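Local coordinates for Lin0012 protein (Listeria innocua, PDB 3K17) that probably phosphorylates phosphomevalonate with ATP in the mevalonate route to isopentenyl diphosphate, at residues A[227-232]-A[288-293]; A[83-88]-A[130-135]; A[33-38]-A[115-120]; A[148-153]-A[181-186]. One frame throughout, in Å; residues are numbered along the deposited sequence.

Contact 1: A[227-232]-A[288-293]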
loop_
_atom_site.group_PDB
_atom_site.type_symbol
_atom_site.label_atom_id
_atom_site.label_comp_id
_atom_site.label_asym_id
_atom_site.label_seq_id
_atom_site.Cartn_x
_atom_site.Cartn_y
_atom_site.Cartn_z
ATOM N N GLY A 227 7.385 -13.832 -23.390
ATOM C CA GLY A 227 7.793 -12.520 -22.923
ATOM C C GLY A 227 9.274 -12.258 -23.072
ATOM O O GLY A 227 9.682 -11.307 -23.741
ATOM N N LYS A 228 10.081 -13.113 -22.455
ATOM C CA LYS A 228 11.528 -12.972 -22.500
ATOM C C LYS A 228 12.068 -12.798 -23.923
ATOM O O LYS A 228 12.869 -11.900 -24.181
ATOM C CB LYS A 228 12.189 -14.184 -21.848
ATOM C CG LYS A 228 13.578 -13.904 -21.308
ATOM C CD LYS A 228 14.333 -15.190 -21.030
ATOM C CE LYS A 228 14.708 -15.891 -22.332
ATOM N NZ LYS A 228 15.462 -17.154 -22.099
ATOM N N LEU A 229 11.626 -13.653 -24.842
ATOM C CA LEU A 229 12.082 -13.584 -26.229
ATOM C C LEU A 229 11.611 -12.337 -26.960
ATOM O O LEU A 229 12.395 -11.675 -27.635
ATOM C CB LEU A 229 11.637 -14.827 -27.007
ATOM C CG LEU A 229 12.452 -16.098 -26.757
ATOM C CD1 LEU A 229 12.274 -16.557 -25.316
ATOM C CD2 LEU A 229 12.006 -17.185 -27.723
ATOM N N VAL A 230 10.330 -12.017 -26.831
ATOM C CA VAL A 230 9.786 -10.839 -27.486
ATOM C C VAL A 230 10.459 -9.564 -26.984
ATOM O O VAL A 230 10.841 -8.705 -27.778
ATOM C CB VAL A 230 8.264 -10.728 -27.256
ATOM C CG1 VAL A 230 7.732 -9.454 -27.882
ATOM C CG2 VAL A 230 7.567 -11.930 -27.861
ATOM N N SER A 231 10.608 -9.441 -25.668
ATOM C CA SER A 231 11.233 -8.257 -25.092
ATOM C C SER A 231 12.680 -8.129 -25.567
ATOM O O SER A 231 13.158 -7.026 -25.832
ATOM C CB SER A 231 11.187 -8.313 -23.562
ATOM O OG SER A 231 11.992 -9.362 -23.055
ATOM N N GLN A 232 13.373 -9.257 -25.679
ATOM C CA GLN A 232 14.756 -9.236 -26.133
ATOM C C GLN A 232 14.832 -8.729 -27.573
ATOM O O GLN A 232 15.686 -7.902 -27.899
ATOM C CB GLN A 232 15.376 -10.636 -26.032
ATOM C CG GLN A 232 15.523 -11.144 -24.602
ATOM C CD GLN A 232 16.079 -12.558 -24.524
ATOM O OE1 GLN A 232 15.555 -13.482 -25.153
ATOM N NE2 GLN A 232 17.140 -12.735 -23.744
ATOM N N ALA A 288 20.737 -10.919 -32.154
ATOM C CA ALA A 288 20.079 -10.390 -30.963
ATOM C C ALA A 288 20.451 -11.142 -29.690
ATOM O O ALA A 288 20.127 -10.703 -28.585
ATOM C CB ALA A 288 18.564 -10.419 -31.155
ATOM N N GLY A 289 21.131 -12.273 -29.843
ATOM C CA GLY A 289 21.495 -13.055 -28.680
ATOM C C GLY A 289 20.253 -13.720 -28.119
ATOM O O GLY A 289 20.095 -13.851 -26.906
ATOM N N VAL A 290 19.358 -14.127 -29.011
ATOM C CA VAL A 290 18.118 -14.783 -28.621
ATOM C C VAL A 290 18.090 -16.193 -29.189
ATOM O O VAL A 290 18.233 -16.391 -30.398
ATOM C CB VAL A 290 16.886 -14.024 -29.143
ATOM C CG1 VAL A 290 15.615 -14.757 -28.738
ATOM C CG2 VAL A 290 16.882 -12.602 -28.593
ATOM N N ASN A 291 17.900 -17.169 -28.310
ATOM C CA ASN A 291 17.871 -18.564 -28.715
ATOM C C ASN A 291 16.546 -18.958 -29.366
ATOM O O ASN A 291 15.751 -19.697 -28.779
ATOM C CB ASN A 291 18.155 -19.448 -27.498
ATOM C CG ASN A 291 18.161 -20.922 -27.836
ATOM O OD1 ASN A 291 18.683 -21.330 -28.873
ATOM N ND2 ASN A 291 17.590 -21.735 -26.953
ATOM N N ILE A 292 16.309 -18.462 -30.581
ATOM C CA ILE A 292 15.078 -18.779 -31.301
ATOM C C ILE A 292 15.095 -20.244 -31.714
ATOM O O ILE A 292 14.206 -21.015 -31.350
ATOM C CB ILE A 292 14.911 -17.902 -32.557
ATOM C CG1 ILE A 292 14.816 -16.428 -32.151
ATOM C CG2 ILE A 292 13.666 -18.327 -33.325
ATOM C CD1 ILE A 292 14.710 -15.473 -33.316
ATOM N N GLU A 293 16.104 -20.634 -32.477
ATOM C CA GLU A 293 16.200 -22.023 -32.883
ATOM C C GLU A 293 17.024 -22.788 -31.850
ATOM O O GLU A 293 18.251 -22.715 -31.838
ATOM C CB GLU A 293 16.845 -22.140 -34.262
ATOM C CG GLU A 293 16.906 -23.568 -34.777
ATOM C CD GLU A 293 17.291 -23.638 -36.233
ATOM O OE1 GLU A 293 16.453 -23.276 -37.089
ATOM O OE2 GLU A 293 18.436 -24.044 -36.525
#

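Contact 2: A[83-88]-A[130-135]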
loop_
_atom_site.group_PDB
_atom_site.type_symbol
_atom_site.label_atom_id
_atom_site.label_comp_id
_atom_site.label_asym_id
_atom_site.label_seq_id
_atom_site.Cartn_x
_atom_site.Cartn_y
_atom_site.Cartn_z
ATOM N N ASN A 83 -16.010 -8.634 -21.603
ATOM C CA ASN A 83 -16.267 -7.216 -21.376
ATOM C C ASN A 83 -16.421 -6.441 -22.687
ATOM O O ASN A 83 -17.345 -5.641 -22.845
ATOM C CB ASN A 83 -15.147 -6.619 -20.514
ATOM C CG ASN A 83 -15.203 -7.113 -19.063
ATOM O OD1 ASN A 83 -14.173 -7.239 -18.380
ATOM N ND2 ASN A 83 -16.410 -7.392 -18.591
ATOM N N ILE A 84 -15.524 -6.677 -23.634
ATOM C CA ILE A 84 -15.616 -5.977 -24.902
ATOM C C ILE A 84 -16.854 -6.439 -25.683
ATOM O O ILE A 84 -17.502 -5.637 -26.347
ATOM C CB ILE A 84 -14.347 -6.189 -25.755
ATOM C CG1 ILE A 84 -14.341 -5.210 -26.927
ATOM C CG2 ILE A 84 -14.297 -7.623 -26.267
ATOM C CD1 ILE A 84 -13.079 -5.278 -27.768
ATOM N N ALA A 85 -17.194 -7.722 -25.596
ATOM C CA ALA A 85 -18.370 -8.222 -26.312
ATOM C C ALA A 85 -19.623 -7.577 -25.714
ATOM O O ALA A 85 -20.552 -7.186 -26.428
ATOM C CB ALA A 85 -18.452 -9.726 -26.203
ATOM N N THR A 86 -19.630 -7.460 -24.393
ATOM C CA THR A 86 -20.736 -6.858 -23.671
ATOM C C THR A 86 -20.916 -5.395 -24.071
ATOM O O THR A 86 -22.035 -4.943 -24.295
ATOM C CB THR A 86 -20.499 -6.954 -22.144
ATOM O OG1 THR A 86 -20.619 -8.323 -21.732
ATOM C CG2 THR A 86 -21.489 -6.092 -21.386
ATOM N N THR A 87 -19.813 -4.655 -24.143
ATOM C CA THR A 87 -19.868 -3.254 -24.527
ATOM C C THR A 87 -20.342 -3.128 -25.978
ATOM O O THR A 87 -21.070 -2.192 -26.320
ATOM C CB THR A 87 -18.492 -2.576 -24.376
ATOM O OG1 THR A 87 -18.169 -2.475 -22.984
ATOM C CG2 THR A 87 -18.501 -1.170 -25.000
ATOM N N PHE A 88 -19.929 -4.066 -26.827
ATOM C CA PHE A 88 -20.347 -4.028 -28.224
ATOM C C PHE A 88 -21.847 -4.304 -28.343
ATOM O O PHE A 88 -22.559 -3.594 -29.047
ATOM C CB PHE A 88 -19.592 -5.058 -29.063
ATOM C CG PHE A 88 -20.086 -5.146 -30.483
ATOM C CD1 PHE A 88 -19.848 -4.109 -31.382
ATOM C CD2 PHE A 88 -20.839 -6.231 -30.901
ATOM C CE1 PHE A 88 -20.360 -4.150 -32.677
ATOM C CE2 PHE A 88 -21.357 -6.283 -32.194
ATOM C CZ PHE A 88 -21.116 -5.235 -33.085
ATOM N N ALA A 130 -18.885 -17.373 -29.268
ATOM C CA ALA A 130 -19.995 -17.862 -28.458
ATOM C C ALA A 130 -21.018 -16.772 -28.130
ATOM O O ALA A 130 -22.217 -17.007 -28.212
ATOM C CB ALA A 130 -19.471 -18.485 -27.165
ATOM N N LEU A 131 -20.557 -15.582 -27.759
ATOM C CA LEU A 131 -21.484 -14.508 -27.406
ATOM C C LEU A 131 -22.152 -13.881 -28.623
ATOM O O LEU A 131 -23.301 -13.443 -28.542
ATOM C CB LEU A 131 -20.780 -13.424 -26.575
ATOM C CG LEU A 131 -20.377 -13.860 -25.150
ATOM C CD1 LEU A 131 -19.549 -12.785 -24.470
ATOM C CD2 LEU A 131 -21.626 -14.157 -24.343
HETATM N N MSE A 132 -21.440 -13.816 -29.744
HETATM C CA MSE A 132 -22.035 -13.252 -30.943
HETATM C C MSE A 132 -23.074 -14.222 -31.503
HETATM O O MSE A 132 -24.162 -13.807 -31.903
HETATM C CB MSE A 132 -20.974 -12.948 -32.001
HETATM C CG MSE A 132 -20.039 -11.793 -31.645
HETATM SE SE MSE A 132 -20.923 -10.137 -31.159
HETATM C CE MSE A 132 -20.946 -10.362 -29.220
ATOM N N THR A 133 -22.753 -15.511 -31.518
ATOM C CA THR A 133 -23.695 -16.502 -32.032
ATOM C C THR A 133 -24.969 -16.462 -31.186
ATOM O O THR A 133 -26.081 -16.572 -31.704
ATOM C CB THR A 133 -23.109 -17.935 -31.980
ATOM O OG1 THR A 133 -21.946 -18.014 -32.812
ATOM C CG2 THR A 133 -24.134 -18.953 -32.480
ATOM N N LYS A 134 -24.792 -16.273 -29.885
ATOM C CA LYS A 134 -25.896 -16.223 -28.937
ATOM C C LYS A 134 -26.712 -14.929 -28.935
ATOM O O LYS A 134 -27.935 -14.971 -28.799
ATOM C CB LYS A 134 -25.355 -16.469 -27.522
ATOM C CG LYS A 134 -26.371 -16.314 -26.404
ATOM C CD LYS A 134 -27.438 -17.401 -26.451
ATOM C CE LYS A 134 -28.390 -17.279 -25.267
ATOM N NZ LYS A 134 -29.449 -18.328 -25.290
ATOM N N PHE A 135 -26.054 -13.784 -29.094
ATOM C CA PHE A 135 -26.754 -12.500 -29.029
ATOM C C PHE A 135 -26.824 -11.633 -30.289
ATOM O O PHE A 135 -27.665 -10.743 -30.367
ATOM C CB PHE A 135 -26.154 -11.650 -27.902
ATOM C CG PHE A 135 -26.311 -12.249 -26.529
ATOM C CD1 PHE A 135 -27.540 -12.216 -25.874
ATOM C CD2 PHE A 135 -25.229 -12.864 -25.895
ATOM C CE1 PHE A 135 -27.694 -12.786 -24.611
ATOM C CE2 PHE A 135 -25.371 -13.439 -24.627
ATOM C CZ PHE A 135 -26.603 -13.401 -23.986
#

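Contact 3: A[33-38]-A[115-120]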
loop_
_atom_site.group_PDB
_atom_site.type_symbol
_atom_site.label_atom_id
_atom_site.label_comp_id
_atom_site.label_asym_id
_atom_site.label_seq_id
_atom_site.Cartn_x
_atom_site.Cartn_y
_atom_site.Cartn_z
ATOM N N THR A 33 -1.619 -21.611 -40.176
ATOM C CA THR A 33 -2.602 -22.645 -40.388
ATOM C C THR A 33 -3.217 -22.964 -39.035
ATOM O O THR A 33 -2.533 -22.931 -38.008
ATOM C CB THR A 33 -2.005 -23.946 -40.976
ATOM O OG1 THR A 33 -3.056 -24.912 -41.116
ATOM C CG2 THR A 33 -0.943 -24.534 -40.051
ATOM N N ALA A 34 -4.515 -23.237 -39.033
ATOM C CA ALA A 34 -5.196 -23.617 -37.807
ATOM C C ALA A 34 -4.929 -25.118 -37.697
ATOM O O ALA A 34 -4.637 -25.769 -38.708
ATOM C CB ALA A 34 -6.688 -23.334 -37.924
ATOM N N VAL A 35 -5.011 -25.673 -36.492
ATOM C CA VAL A 35 -4.750 -27.100 -36.316
ATOM C C VAL A 35 -5.966 -27.848 -35.781
ATOM O O VAL A 35 -6.884 -27.254 -35.214
ATOM C CB VAL A 35 -3.541 -27.347 -35.361
ATOM C CG1 VAL A 35 -2.335 -26.530 -35.816
ATOM C CG2 VAL A 35 -3.911 -26.972 -33.944
ATOM N N ASN A 36 -5.948 -29.163 -35.966
ATOM C CA ASN A 36 -7.022 -30.040 -35.533
ATOM C C ASN A 36 -7.039 -30.324 -34.019
ATOM O O ASN A 36 -7.279 -31.456 -33.593
ATOM C CB ASN A 36 -6.933 -31.353 -36.318
ATOM C CG ASN A 36 -5.580 -32.026 -36.174
ATOM O OD1 ASN A 36 -4.534 -31.390 -36.316
ATOM N ND2 ASN A 36 -5.593 -33.322 -35.896
ATOM N N ARG A 37 -6.787 -29.293 -33.216
ATOM C CA ARG A 37 -6.800 -29.402 -31.750
ATOM C C ARG A 37 -7.565 -28.162 -31.326
ATOM O O ARG A 37 -7.255 -27.049 -31.754
ATOM C CB ARG A 37 -5.372 -29.443 -31.205
ATOM C CG ARG A 37 -4.672 -30.737 -31.634
ATOM C CD ARG A 37 -3.166 -30.750 -31.429
ATOM N NE ARG A 37 -2.599 -31.870 -32.178
ATOM C CZ ARG A 37 -2.697 -33.148 -31.823
ATOM N NH1 ARG A 37 -3.324 -33.489 -30.703
ATOM N NH2 ARG A 37 -2.225 -34.093 -32.625
ATOM N N TYR A 38 -8.569 -28.361 -30.482
ATOM C CA TYR A 38 -9.463 -27.281 -30.124
ATOM C C TYR A 38 -9.678 -26.875 -28.678
ATOM O O TYR A 38 -9.416 -27.615 -27.726
ATOM C CB TYR A 38 -10.852 -27.606 -30.692
ATOM C CG TYR A 38 -10.868 -27.889 -32.179
ATOM C CD1 TYR A 38 -11.225 -26.893 -33.087
ATOM C CD2 TYR A 38 -10.460 -29.130 -32.679
ATOM C CE1 TYR A 38 -11.175 -27.109 -34.444
ATOM C CE2 TYR A 38 -10.401 -29.363 -34.059
ATOM C CZ TYR A 38 -10.763 -28.338 -34.930
ATOM O OH TYR A 38 -10.715 -28.521 -36.288
ATOM N N TYR A 115 1.060 -26.678 -25.653
ATOM C CA TYR A 115 1.837 -27.029 -26.844
ATOM C C TYR A 115 2.358 -25.789 -27.550
ATOM O O TYR A 115 3.296 -25.864 -28.346
ATOM C CB TYR A 115 0.984 -27.801 -27.847
ATOM C CG TYR A 115 0.706 -29.235 -27.481
ATOM C CD1 TYR A 115 1.739 -30.094 -27.119
ATOM C CD2 TYR A 115 -0.585 -29.747 -27.553
ATOM C CE1 TYR A 115 1.492 -31.439 -26.843
ATOM C CE2 TYR A 115 -0.844 -31.084 -27.276
ATOM C CZ TYR A 115 0.201 -31.925 -26.926
ATOM O OH TYR A 115 -0.057 -33.252 -26.691
ATOM N N GLY A 116 1.747 -24.648 -27.251
ATOM C CA GLY A 116 2.140 -23.412 -27.905
ATOM C C GLY A 116 1.309 -23.267 -29.172
ATOM O O GLY A 116 1.809 -22.871 -30.223
ATOM N N LEU A 117 0.026 -23.595 -29.065
ATOM C CA LEU A 117 -0.889 -23.522 -30.199
ATOM C C LEU A 117 -1.819 -22.311 -30.157
ATOM O O LEU A 117 -2.871 -22.309 -30.796
ATOM C CB LEU A 117 -1.696 -24.820 -30.275
ATOM C CG LEU A 117 -0.756 -26.017 -30.493
ATOM C CD1 LEU A 117 -1.496 -27.344 -30.406
ATOM C CD2 LEU A 117 -0.094 -25.850 -31.854
ATOM N N GLY A 118 -1.429 -21.281 -29.405
ATOM C CA GLY A 118 -2.239 -20.071 -29.325
ATOM C C GLY A 118 -3.367 -20.138 -28.312
ATOM O O GLY A 118 -4.470 -19.662 -28.566
ATOM N N SER A 119 -3.088 -20.710 -27.146
ATOM C CA SER A 119 -4.113 -20.837 -26.121
ATOM C C SER A 119 -4.886 -19.559 -25.828
ATOM O O SER A 119 -6.106 -19.587 -25.778
ATOM C CB SER A 119 -3.499 -21.382 -24.825
ATOM O OG SER A 119 -3.054 -22.714 -25.012
ATOM N N SER A 120 -4.192 -18.439 -25.644
ATOM C CA SER A 120 -4.876 -17.187 -25.326
ATOM C C SER A 120 -5.747 -16.672 -26.475
ATOM O O SER A 120 -6.864 -16.204 -26.258
ATOM C CB SER A 120 -3.863 -16.105 -24.893
ATOM O OG SER A 120 -2.947 -15.769 -25.935
#

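Contact 4: A[148-153]-A[181-186]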
loop_
_atom_site.group_PDB
_atom_site.type_symbol
_atom_site.label_atom_id
_atom_site.label_comp_id
_atom_site.label_asym_id
_atom_site.label_seq_id
_atom_site.Cartn_x
_atom_site.Cartn_y
_atom_site.Cartn_z
ATOM N N ALA A 148 -12.087 -9.496 -31.090
ATOM C CA ALA A 148 -11.104 -10.423 -30.546
ATOM C C ALA A 148 -9.690 -9.845 -30.550
ATOM O O ALA A 148 -8.917 -10.059 -29.603
ATOM C CB ALA A 148 -11.140 -11.736 -31.330
ATOM N N ALA A 149 -9.351 -9.117 -31.611
ATOM C CA ALA A 149 -8.030 -8.511 -31.735
ATOM C C ALA A 149 -7.806 -7.383 -30.722
ATOM O O ALA A 149 -6.737 -7.299 -30.106
ATOM C CB ALA A 149 -7.824 -7.983 -33.155
ATOM N N LEU A 150 -8.798 -6.510 -30.563
ATOM C CA LEU A 150 -8.688 -5.415 -29.600
ATOM C C LEU A 150 -8.543 -6.008 -28.203
ATOM O O LEU A 150 -7.711 -5.571 -27.419
ATOM C CB LEU A 150 -9.934 -4.527 -29.626
ATOM C CG LEU A 150 -10.124 -3.579 -30.813
ATOM C CD1 LEU A 150 -11.431 -2.810 -30.668
ATOM C CD2 LEU A 150 -8.949 -2.614 -30.875
ATOM N N SER A 151 -9.373 -7.001 -27.903
ATOM C CA SER A 151 -9.345 -7.657 -26.599
ATOM C C SER A 151 -7.963 -8.225 -26.300
ATOM O O SER A 151 -7.349 -7.903 -25.282
ATOM C CB SER A 151 -10.375 -8.796 -26.555
ATOM O OG SER A 151 -10.355 -9.473 -25.302
ATOM N N HIS A 152 -7.477 -9.061 -27.208
ATOM C CA HIS A 152 -6.198 -9.721 -27.035
ATOM C C HIS A 152 -4.985 -8.795 -27.002
ATOM O O HIS A 152 -4.060 -9.021 -26.225
ATOM C CB HIS A 152 -6.018 -10.786 -28.123
ATOM C CG HIS A 152 -4.926 -11.769 -27.833
ATOM N ND1 HIS A 152 -3.595 -11.502 -28.075
ATOM C CD2 HIS A 152 -4.969 -13.015 -27.303
ATOM C CE1 HIS A 152 -2.865 -12.542 -27.709
ATOM N NE2 HIS A 152 -3.675 -13.473 -27.236
ATOM N N LEU A 153 -4.982 -7.747 -27.816
ATOM C CA LEU A 153 -3.826 -6.861 -27.833
ATOM C C LEU A 153 -3.672 -6.038 -26.550
ATOM O O LEU A 153 -2.558 -5.856 -26.074
ATOM C CB LEU A 153 -3.851 -5.961 -29.076
ATOM C CG LEU A 153 -4.653 -4.668 -29.173
ATOM C CD1 LEU A 153 -3.958 -3.567 -28.378
ATOM C CD2 LEU A 153 -4.750 -4.262 -30.652
ATOM N N GLU A 181 -0.148 1.296 -34.481
ATOM C CA GLU A 181 -0.124 2.629 -33.900
ATOM C C GLU A 181 -1.463 3.333 -34.129
ATOM O O GLU A 181 -1.962 4.053 -33.260
ATOM C CB GLU A 181 1.012 3.434 -34.527
ATOM C CG GLU A 181 1.619 4.465 -33.607
ATOM C CD GLU A 181 2.707 5.276 -34.286
ATOM O OE1 GLU A 181 2.409 5.941 -35.303
ATOM O OE2 GLU A 181 3.861 5.244 -33.802
ATOM N N TRP A 182 -2.038 3.111 -35.306
ATOM C CA TRP A 182 -3.319 3.706 -35.663
ATOM C C TRP A 182 -4.381 3.263 -34.655
ATOM O O TRP A 182 -5.183 4.063 -34.191
ATOM C CB TRP A 182 -3.712 3.253 -37.069
ATOM C CG TRP A 182 -4.975 3.850 -37.596
ATOM C CD1 TRP A 182 -5.105 5.020 -38.295
ATOM C CD2 TRP A 182 -6.289 3.291 -37.504
ATOM N NE1 TRP A 182 -6.421 5.218 -38.648
ATOM C CE2 TRP A 182 -7.168 4.172 -38.175
ATOM C CE3 TRP A 182 -6.812 2.128 -36.920
ATOM C CZ2 TRP A 182 -8.539 3.922 -38.281
ATOM C CZ3 TRP A 182 -8.170 1.882 -37.026
ATOM C CH2 TRP A 182 -9.021 2.776 -37.702
ATOM N N VAL A 183 -4.368 1.976 -34.313
ATOM C CA VAL A 183 -5.329 1.422 -33.367
ATOM C C VAL A 183 -5.119 1.901 -31.938
ATOM O O VAL A 183 -6.045 2.409 -31.299
ATOM C CB VAL A 183 -5.282 -0.123 -33.363
ATOM C CG1 VAL A 183 -6.110 -0.668 -32.200
ATOM C CG2 VAL A 183 -5.824 -0.667 -34.685
ATOM N N LYS A 184 -3.901 1.734 -31.437
ATOM C CA LYS A 184 -3.582 2.120 -30.071
ATOM C C LYS A 184 -3.882 3.578 -29.755
ATOM O O LYS A 184 -4.424 3.877 -28.695
ATOM C CB LYS A 184 -2.114 1.804 -29.771
ATOM C CG LYS A 184 -1.808 0.307 -29.790
ATOM C CD LYS A 184 -0.312 0.034 -29.710
ATOM C CE LYS A 184 -0.002 -1.425 -30.001
ATOM N NZ LYS A 184 1.449 -1.730 -29.847
ATOM N N HIS A 185 -3.535 4.484 -30.665
ATOM C CA HIS A 185 -3.783 5.906 -30.442
ATOM C C HIS A 185 -5.266 6.184 -30.297
ATOM O O HIS A 185 -5.683 6.923 -29.408
ATOM C CB HIS A 185 -3.233 6.740 -31.602
ATOM C CG HIS A 185 -1.740 6.734 -31.700
ATOM N ND1 HIS A 185 -1.063 7.330 -32.743
ATOM C CD2 HIS A 185 -0.793 6.212 -30.887
ATOM C CE1 HIS A 185 0.238 7.175 -32.567
ATOM N NE2 HIS A 185 0.428 6.499 -31.449
ATOM N N ARG A 186 -6.059 5.579 -31.172
ATOM C CA ARG A 186 -7.501 5.773 -31.169
ATOM C C ARG A 186 -8.237 5.110 -30.006
ATOM O O ARG A 186 -9.386 5.444 -29.721
ATOM C CB ARG A 186 -8.067 5.320 -32.517
ATOM C CG ARG A 186 -7.693 6.300 -33.627
ATOM C CD ARG A 186 -7.723 5.691 -35.018
ATOM N NE ARG A 186 -6.799 6.410 -35.892
ATOM C CZ ARG A 186 -6.938 7.685 -36.224
ATOM N NH1 ARG A 186 -7.970 8.376 -35.762
ATOM N NH2 ARG A 186 -6.039 8.281 -36.993
#

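Contact 1: A[227-232]-A[288-293]
Val290 holds CG1 opposite its backbone N (chi1 179°), which puts CG2 beside that N and turns both methyls onto Leu229 and Gln232. Gln232 has CG beside its own N (chi1 -66°), and the chain then runs on extended and crosses the valine at a slant. The contact joins helix 226-239 to the end of helix 267-288, where Gly289 has positive phi and closes a Schellman motif. The chain leaves that helix at Gly289, and Val290 is the next residue. Its side chain points back at helix 226-239.

The two methyls share OE1 of Gln232 but differ otherwise. CG2 of Val290 meets the aliphatic part of the glutamine, with CB of Gln232 3.6 Å away. CG1 of Val290 lies 4.0 Å from CG of Leu229, the branch point of that side chain. Contact across the pair is van der Waals packing. Leu229 and Val290 are buried, while Gln232 is partly exposed.

Val290 also touches Ile233 of helix 226-239, and Leu229 and Ile292 both touch Tyr21. Gln232 packs against Glu239 of the second subunit, so this helix faces a subunit interface as well. Beyond Val290 the chain makes an inverse gamma turn centred on Asn291, closed by Ile292 N bonding to Val290 O at 2.8 Å. The amide oxygen OE1 of Gln232 lies 3.8 Å from CG1 of Val290 and is equally distant from its CG2.

Contact 2: A[83-88]-A[130-135]
The Phe88 ring meets the selenium of Met132, a selenomethionine here, obliquely. SE of Met132 is 5.0 Å from the centroid of the Phe88 ring, 69° off the ring normal, in a Met-aromatic contact. The second ring, Phe135, is met by residues of its own helix: CG of Lys134 is over one face, toward the rim, and CD2 of Leu131 is at the edge, in the ring plane.

The motif is a pair of nearly parallel helices, 76-91 and 119-135, in the N-terminal part of the GHMP kinase fold. The segment axes approach to 10.6 Å and cross at -27°. Ala85 is the small residue at the centre. Its CB receives CD1 of Leu131 at 3.7 Å and CE of Met132 at 4.0 Å. Leu131 splits its branches, CD1 to the other helix and CD2 to Phe135. Met132 bends at chi2 (-53°) and again at chi3, which brings its end round to Ala85 and Phe88.

All four touching residues are buried. Phe88 also packs on Leu192 and Met196 of helix 192-197. Thr87 OG1 hydrogen-bonds to Tyr189 O of the second subunit. On the Phe88 ring, SE of Met132 is nearest CD2, at 3.9 Å.

Contact 3: A[33-38]-A[115-120]
The apolar packing runs through one methyl, CD1 of Leu117. It meets CD of Arg37 at 3.9 Å and CG2 of Val35 more loosely, at 4.3 Å. Leu117 places CG beside its own backbone N (chi1 -61°) and extends from there toward the strand. Arg37 is extended from CG to NE, so its methylene part lies across the leucine and its guanidinium group continues past it. NH2 of Arg37 then makes a weak hydrogen bond to Pro348 O.

Within the strand segment two polar links are short-range. Thr33 OG1 donates to Ala34 O at 3.0 Å, tilted 26° from the carbonyl plane. The chain turns a corner at Asn36, where Arg37 N makes a weak bond back to Val35 O.

The backbone of 115-120 sets the loop shape. Gly116 and Gly118 have positive phi, where a CB would run into the preceding carbonyl oxygen. Gly116 to Ser120 read GLGSS, the glycine-rich motif that in GHMP kinases normally wraps the phosphates of ATP. Gly118 is the N-cap residue of helix 119-135.

The site is buried near the centre of the chain. Leu15 of strand 7-18 touches both Val35 and Leu117. Leu117 thus seats the loop against the sheet, beside the corner between strands 29-35 and 37-45, just before helix 119-135 begins.

Contact 4: A[148-153]-A[181-186]
Leu150 and Val183 are the nearest pair across two helical segments, with their CA atoms 8.5 Å apart. The packing converges on one methyl, CG1 of Val183. CD2 of Leu150 reaches it at 3.7 Å, and CD2 of Leu153 at 4.1 Å. These two leucines are three residues apart, so they lie on the same side of helix 141-156. Leu153 holds CG between its backbone N and carbonyl carbon (chi1 83°), a crowded position that still brings CD2 to the valine. Val183 keeps CG1 opposite its backbone N (chi1 170°), which places this methyl against both leucines. All three side chains are buried.

The other methyl of Val183, CG2, lies at the edge of the Trp182 ring, in its plane. Trp182 also meets the rings of Trp194 and Trp200, and Phe178 touches both Val183 and Leu153. Arg186 NH1 forms a salt bridge to Glu67 OE2 of the second subunit. The contact is apolar helix-to-helix packing, one valine against an i, i+3 leucine pair, and joins the short helix 180-187 to helix 141-156 of the GHMP kinase N-terminal region.

Along the chain, contacts 2 and 3 interleave: 33-38, 83-88, 115-120, then 130-135. Contact 4 follows, and contact 1 comes last. Contacts 2 and 3 use opposite ends of helix 119-135, with centres 23 Å apart. Contact 4 touches both. CD1 of Ile84 packs on CB of Leu150 at 3.7 Å, and Ser120 OG probably bonds to His152 NE2 at 2.7 Å. Helix 141-156 thus touches both helix 76-91 and the start of helix 119-135, where the GLGSS motif ends. Contact 1 stands apart among the later helices, with its centre 36 Å from that of contact 2, across the chain's centre. Contacts 1, 2 and 4 touch the second subunit, while no other chain of the assembly touches contact 3.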